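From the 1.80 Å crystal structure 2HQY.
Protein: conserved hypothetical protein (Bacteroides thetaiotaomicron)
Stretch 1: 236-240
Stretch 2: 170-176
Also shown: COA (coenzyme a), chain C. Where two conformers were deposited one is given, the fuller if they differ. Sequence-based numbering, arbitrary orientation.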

ATOM      1  N   GLU A 236     -16.953  11.320   5.401  1.00 13.62           N
ATOM      2  CA  GLU A 236     -17.820  11.941   6.386  1.00 15.14           C
ATOM      3  C   GLU A 236     -18.232  10.883   7.404  1.00 14.54           C
ATOM      4  O   GLU A 236     -18.807   9.849   7.030  1.00 15.42           O
ATOM      5  CB  GLU A 236     -19.043  12.537   5.668  1.00 14.78           C
ATOM      6  CG  GLU A 236     -19.845  13.532   6.470  1.00 17.78           C
ATOM      7  CD  GLU A 236     -21.033  14.050   5.659  1.00 17.71           C
ATOM      8  OE1 GLU A 236     -20.993  15.227   5.233  1.00 19.58           O
ATOM      9  OE2 GLU A 236     -21.971  13.253   5.402  1.00 17.58           O
ATOM     10  N   LYS A 237     -17.915  11.100   8.684  1.00 14.30           N
ATOM     11  CA  LYS A 237     -18.212  10.137   9.750  1.00 14.82           C
ATOM     12  C   LYS A 237     -18.867  10.856  10.892  1.00 15.67           C
ATOM     13  O   LYS A 237     -18.470  11.971  11.233  1.00 14.30           O
ATOM     14  CB  LYS A 237     -16.947   9.477  10.321  1.00 14.53           C
ATOM     15  CG  LYS A 237     -16.153   8.624   9.368  1.00 18.27           C
ATOM     16  CD  LYS A 237     -16.898   7.366   9.042  1.00 17.45           C
ATOM     17  CE  LYS A 237     -16.023   6.479   8.202  1.00 19.41           C
ATOM     18  NZ  LYS A 237     -16.833   5.332   7.773  1.00 17.71           N
ATOM     19  N   ALA A 238     -19.863  10.213  11.502  1.00 17.26           N
ATOM     20  CA  ALA A 238     -20.533  10.789  12.652  1.00 19.97           C
ATOM     21  C   ALA A 238     -20.878   9.715  13.677  1.00 22.40           C
ATOM     22  O   ALA A 238     -21.050   8.528  13.329  1.00 21.67           O
ATOM     23  CB  ALA A 238     -21.777  11.591  12.218  1.00 20.01           C
ATOM     24  N   ASP A 239     -20.881  10.132  14.945  1.00 25.01           N
ATOM     25  CA  ASP A 239     -21.386   9.321  16.057  1.00 28.26           C
ATOM     26  C   ASP A 239     -22.893   9.172  15.805  1.00 29.68           C
ATOM     27  O   ASP A 239     -23.630  10.161  15.695  1.00 30.11           O
ATOM     28  CB  ASP A 239     -21.092  10.040  17.387  1.00 27.97           C
ATOM     29  CG  ASP A 239     -21.580   9.282  18.612  1.00 30.90           C
ATOM     30  OD1 ASP A 239     -22.424   8.366  18.507  1.00 33.08           O
ATOM     31  OD2 ASP A 239     -21.132   9.651  19.717  1.00 34.36           O
ATOM     32  N   THR A 240     -23.345   7.929  15.695  1.00 32.62           N
ATOM     33  CA  THR A 240     -24.719   7.674  15.238  1.00 34.45           C
ATOM     34  C   THR A 240     -25.793   8.023  16.277  1.00 34.91           C
ATOM     35  O   THR A 240     -26.959   8.296  15.923  1.00 35.51           O
ATOM     36  CB  THR A 240     -24.869   6.229  14.681  1.00 34.82           C
ATOM     37  OG1 THR A 240     -26.076   6.128  13.913  1.00 36.45           O
ATOM     38  CG2 THR A 240     -24.806   5.171  15.789  1.00 35.80           C
TER
HETATM   39  N1A COA C1001     -17.719   3.048   3.053  1.00 35.82           N
HETATM   40  C2A COA C1001     -18.050   3.984   3.966  1.00 36.21           C
HETATM   41  N3A COA C1001     -19.134   3.845   4.742  1.00 35.39           N
HETATM   42  C4A COA C1001     -19.929   2.743   4.623  1.00 36.04           C
HETATM   43  C5A COA C1001     -19.613   1.761   3.691  1.00 36.13           C
HETATM   44  C6A COA C1001     -18.471   1.931   2.894  1.00 35.69           C
HETATM   45  N6A COA C1001     -18.092   1.015   1.966  1.00 35.04           N
HETATM   46  N7A COA C1001     -20.569   0.803   3.804  1.00 36.56           N
HETATM   47  C8A COA C1001     -21.441   1.176   4.774  1.00 35.61           C
HETATM   48  N9A COA C1001     -21.060   2.370   5.251  1.00 35.53           N
HETATM   49  C1B COA C1001     -21.681   3.133   6.371  1.00 35.55           C
HETATM   50  C2B COA C1001     -23.037   3.812   6.220  1.00 35.04           C
HETATM   51  O2B COA C1001     -22.888   5.147   5.742  1.00 34.92           O
HETATM   52  C3B COA C1001     -23.483   3.839   7.675  1.00 35.22           C
HETATM   53  O3B COA C1001     -22.880   4.929   8.380  1.00 32.98           O
HETATM   54  P3B COA C1001     -23.571   5.548   9.699  1.00 33.99           P
HETATM   55  O7A COA C1001     -24.706   6.385   9.113  1.00 32.14           O
HETATM   56  O8A COA C1001     -22.456   6.307  10.408  1.00 29.00           O
HETATM   57  O9A COA C1001     -24.090   4.384  10.515  1.00 34.85           O
HETATM   58  C4B COA C1001     -22.938   2.559   8.288  1.00 38.17           C
HETATM   59  O4B COA C1001     -21.806   2.217   7.481  1.00 35.52           O
HETATM   60  C5B COA C1001     -23.975   1.429   8.304  1.00 44.42           C
HETATM   61  O5B COA C1001     -24.966   1.691   7.299  1.00 54.35           O
HETATM   62  P1A COA C1001     -25.648   0.594   6.314  1.00 59.56           P
HETATM   63  O1A COA C1001     -26.203   1.341   5.120  1.00 60.23           O
HETATM   64  O2A COA C1001     -24.716  -0.587   6.078  1.00 60.30           O
HETATM   65  O3A COA C1001     -26.902   0.138   7.227  1.00 63.77           O
HETATM   66  O4A COA C1001     -27.969  -0.831   9.309  1.00 67.57           O
HETATM   67  O5A COA C1001     -25.477  -1.397   8.725  1.00 67.55           O
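Stretch 2 (170-176) DLEAEWC

A helix can be held against the end of a strand without a single hydrogen bond between them, when side chains pack across the gap instead. The packing of residues 170-176 on residues 236-240 in this conserved hypothetical protein is a compact example. Stretch 2 is helical throughout, part of a longer helix, and its backbone hydrogen bonds follow the usual i to i+4 pattern, as in Trp175 N to Leu171 O at 2.8 Å. Stretch 1 is extended from Glu236 to Ala238, the end of a strand, and then passes into a loop at Asp239 and Thr240. The N-to-C directions of helix and strand make an angle of 72°, neither parallel nor antiparallel, with the axes 8.8 Å apart at their closest. In register, Lys237 lies nearest Glu172 and Asp239 nearest Trp175, with CA-CA distances of 7.3 and 7.0 Å.

The largest share of covered surface on each stretch belongs to the pair Lys237 and Trp175, and their contact is aromatic. Lys237 points toward the helix, and its side chain, bent at the first two torsions (both m) and then extended (both t), runs across one face of the Trp175 indole. Lys237 NZ stands 3.2 Å from the centroid of the six-membered ring of Trp175 and only 12° off the ring normal, a cation-pi geometry in which the positive charge meets the electron-rich face. Nearer the backbone, Lys237 CD lies 3.9 Å from the centroid of the five-membered ring of Trp175, a CH-pi contact. Polar and aliphatic parts of one lysine thus cover both rings.

Electrostatics add a looser element. The CB of Glu172 points sideways, yet the end of its side chain comes nearer the strand: OE1 is 3.3 Å from Lys237 CE and 4.2 Å from Lys237 NZ, the latter pair of opposite charges lying beyond salt-bridge distance. This OE1 is buried with no polar partner in the model.

Van der Waals contacts, some of them against backbone carbonyl oxygens, complete the account. Leu171 points toward stretch 1, bringing CD2 to 3.9 Å from Lys237 O and CD1 to 4.3 Å from Asp239 CB. Ala238 turns its methyl away from the helix, so its backbone makes the approach: Ala238 O is 3.6 Å from Trp175 CD1, near the plane of the indole.

The ring edge also serves the ligand. Trp175 NE1 donates a nearly linear hydrogen bond to O8A of coenzyme A at 2.8 Å. One tryptophan therefore offers a face to the lysine and an edge to the phosphate, illustrating how a packing residue can also be a binding residue.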

ATOM      1  N   ASP A 170      -9.736   9.061  16.705  1.00 14.52           N
ATOM      2  CA  ASP A 170     -10.475   8.468  17.850  1.00 15.32           C
ATOM      3  C   ASP A 170     -11.920   8.178  17.450  1.00 15.17           C
ATOM      4  O   ASP A 170     -12.412   7.079  17.741  1.00 14.92           O
ATOM      5  CB  ASP A 170     -10.415   9.395  19.079  1.00 16.55           C
ATOM      6  CG  ASP A 170      -9.023   9.435  19.734  1.00 19.01           C
ATOM      7  OD1 ASP A 170      -8.141   8.632  19.389  1.00 22.68           O
ATOM      8  OD2 ASP A 170      -8.818  10.285  20.614  1.00 23.56           O
ATOM      9  N   LEU A 171     -12.576   9.121  16.743  1.00 14.53           N
ATOM     10  CA  LEU A 171     -13.952   8.906  16.284  0.50 13.84           C
ATOM     11  C   LEU A 171     -13.993   7.744  15.292  1.00 14.41           C
ATOM     12  O   LEU A 171     -14.888   6.878  15.363  1.00 14.27           O
ATOM     13  CB  LEU A 171     -14.540  10.168  15.657  0.50 14.42           C
ATOM     14  CG  LEU A 171     -16.010  10.013  15.256  0.50 12.08           C
ATOM     15  CD1 LEU A 171     -16.853   9.799  16.497  0.50 12.55           C
ATOM     16  CD2 LEU A 171     -16.466  11.223  14.467  0.50 13.41           C
ATOM     17  N   GLU A 172     -13.036   7.728  14.368  1.00 14.36           N
ATOM     18  CA  GLU A 172     -12.972   6.623  13.401  1.00 14.79           C
ATOM     19  C   GLU A 172     -12.843   5.254  14.125  1.00 15.88           C
ATOM     20  O   GLU A 172     -13.482   4.258  13.709  1.00 15.90           O
ATOM     21  CB  GLU A 172     -11.844   6.832  12.363  1.00 14.86           C
ATOM     22  CG  GLU A 172     -11.514   5.545  11.531  1.00 15.87           C
ATOM     23  CD  GLU A 172     -12.569   5.148  10.495  1.00 18.26           C
ATOM     24  OE1 GLU A 172     -13.672   5.740  10.455  1.00 19.52           O
ATOM     25  OE2 GLU A 172     -12.293   4.217   9.690  1.00 14.90           O
ATOM     26  N   ALA A 173     -12.002   5.193  15.157  1.00 14.82           N
ATOM     27  CA  ALA A 173     -11.786   3.933  15.902  1.00 16.03           C
ATOM     28  C   ALA A 173     -13.095   3.500  16.578  1.00 16.31           C
ATOM     29  O   ALA A 173     -13.434   2.322  16.589  1.00 16.90           O
ATOM     30  CB  ALA A 173     -10.666   4.104  16.933  1.00 15.17           C
ATOM     31  N   GLU A 174     -13.858   4.461  17.088  1.00 16.17           N
ATOM     32  CA  GLU A 174     -15.139   4.137  17.708  1.00 17.52           C
ATOM     33  C   GLU A 174     -16.126   3.661  16.663  1.00 16.81           C
ATOM     34  O   GLU A 174     -16.834   2.682  16.879  1.00 17.14           O
ATOM     35  CB  GLU A 174     -15.727   5.346  18.432  1.00 17.80           C
ATOM     36  CG  GLU A 174     -14.911   5.735  19.666  1.00 22.60           C
ATOM     37  CD  GLU A 174     -15.675   6.670  20.608  1.00 31.80           C
ATOM     38  OE1 GLU A 174     -16.940   6.701  20.558  1.00 36.27           O
ATOM     39  OE2 GLU A 174     -15.003   7.371  21.405  1.00 35.97           O
ATOM     40  N   TRP A 175     -16.163   4.363  15.532  1.00 15.75           N
ATOM     41  CA  TRP A 175     -17.086   4.032  14.440  1.00 15.76           C
ATOM     42  C   TRP A 175     -16.784   2.637  13.895  1.00 15.71           C
ATOM     43  O   TRP A 175     -17.696   1.850  13.599  1.00 14.71           O
ATOM     44  CB  TRP A 175     -16.947   5.093  13.328  1.00 16.10           C
ATOM     45  CG  TRP A 175     -18.007   5.007  12.284  1.00 15.02           C
ATOM     46  CD1 TRP A 175     -19.182   5.710  12.234  1.00 15.94           C
ATOM     47  CD2 TRP A 175     -17.985   4.171  11.125  1.00 16.07           C
ATOM     48  NE1 TRP A 175     -19.902   5.350  11.107  1.00 15.11           N
ATOM     49  CE2 TRP A 175     -19.190   4.408  10.414  1.00 14.97           C
ATOM     50  CE3 TRP A 175     -17.069   3.234  10.620  1.00 16.10           C
ATOM     51  CZ2 TRP A 175     -19.500   3.751   9.210  1.00 16.60           C
ATOM     52  CZ3 TRP A 175     -17.378   2.562   9.426  1.00 17.82           C
ATOM     53  CH2 TRP A 175     -18.595   2.834   8.734  1.00 15.72           C
ATOM     54  N   CYS A 176     -15.500   2.328  13.766  1.00 15.36           N
ATOM     55  CA  CYS A 176     -15.096   1.009  13.245  1.00 16.85           C
ATOM     56  C   CYS A 176     -15.375  -0.125  14.245  1.00 17.12           C
ATOM     57  O   CYS A 176     -15.617  -1.284  13.836  1.00 16.70           O
ATOM     58  CB  CYS A 176     -13.631   1.036  12.828  1.00 17.43           C
ATOM     59  SG  CYS A 176     -13.534   1.527  11.066  1.00 20.38           S
TER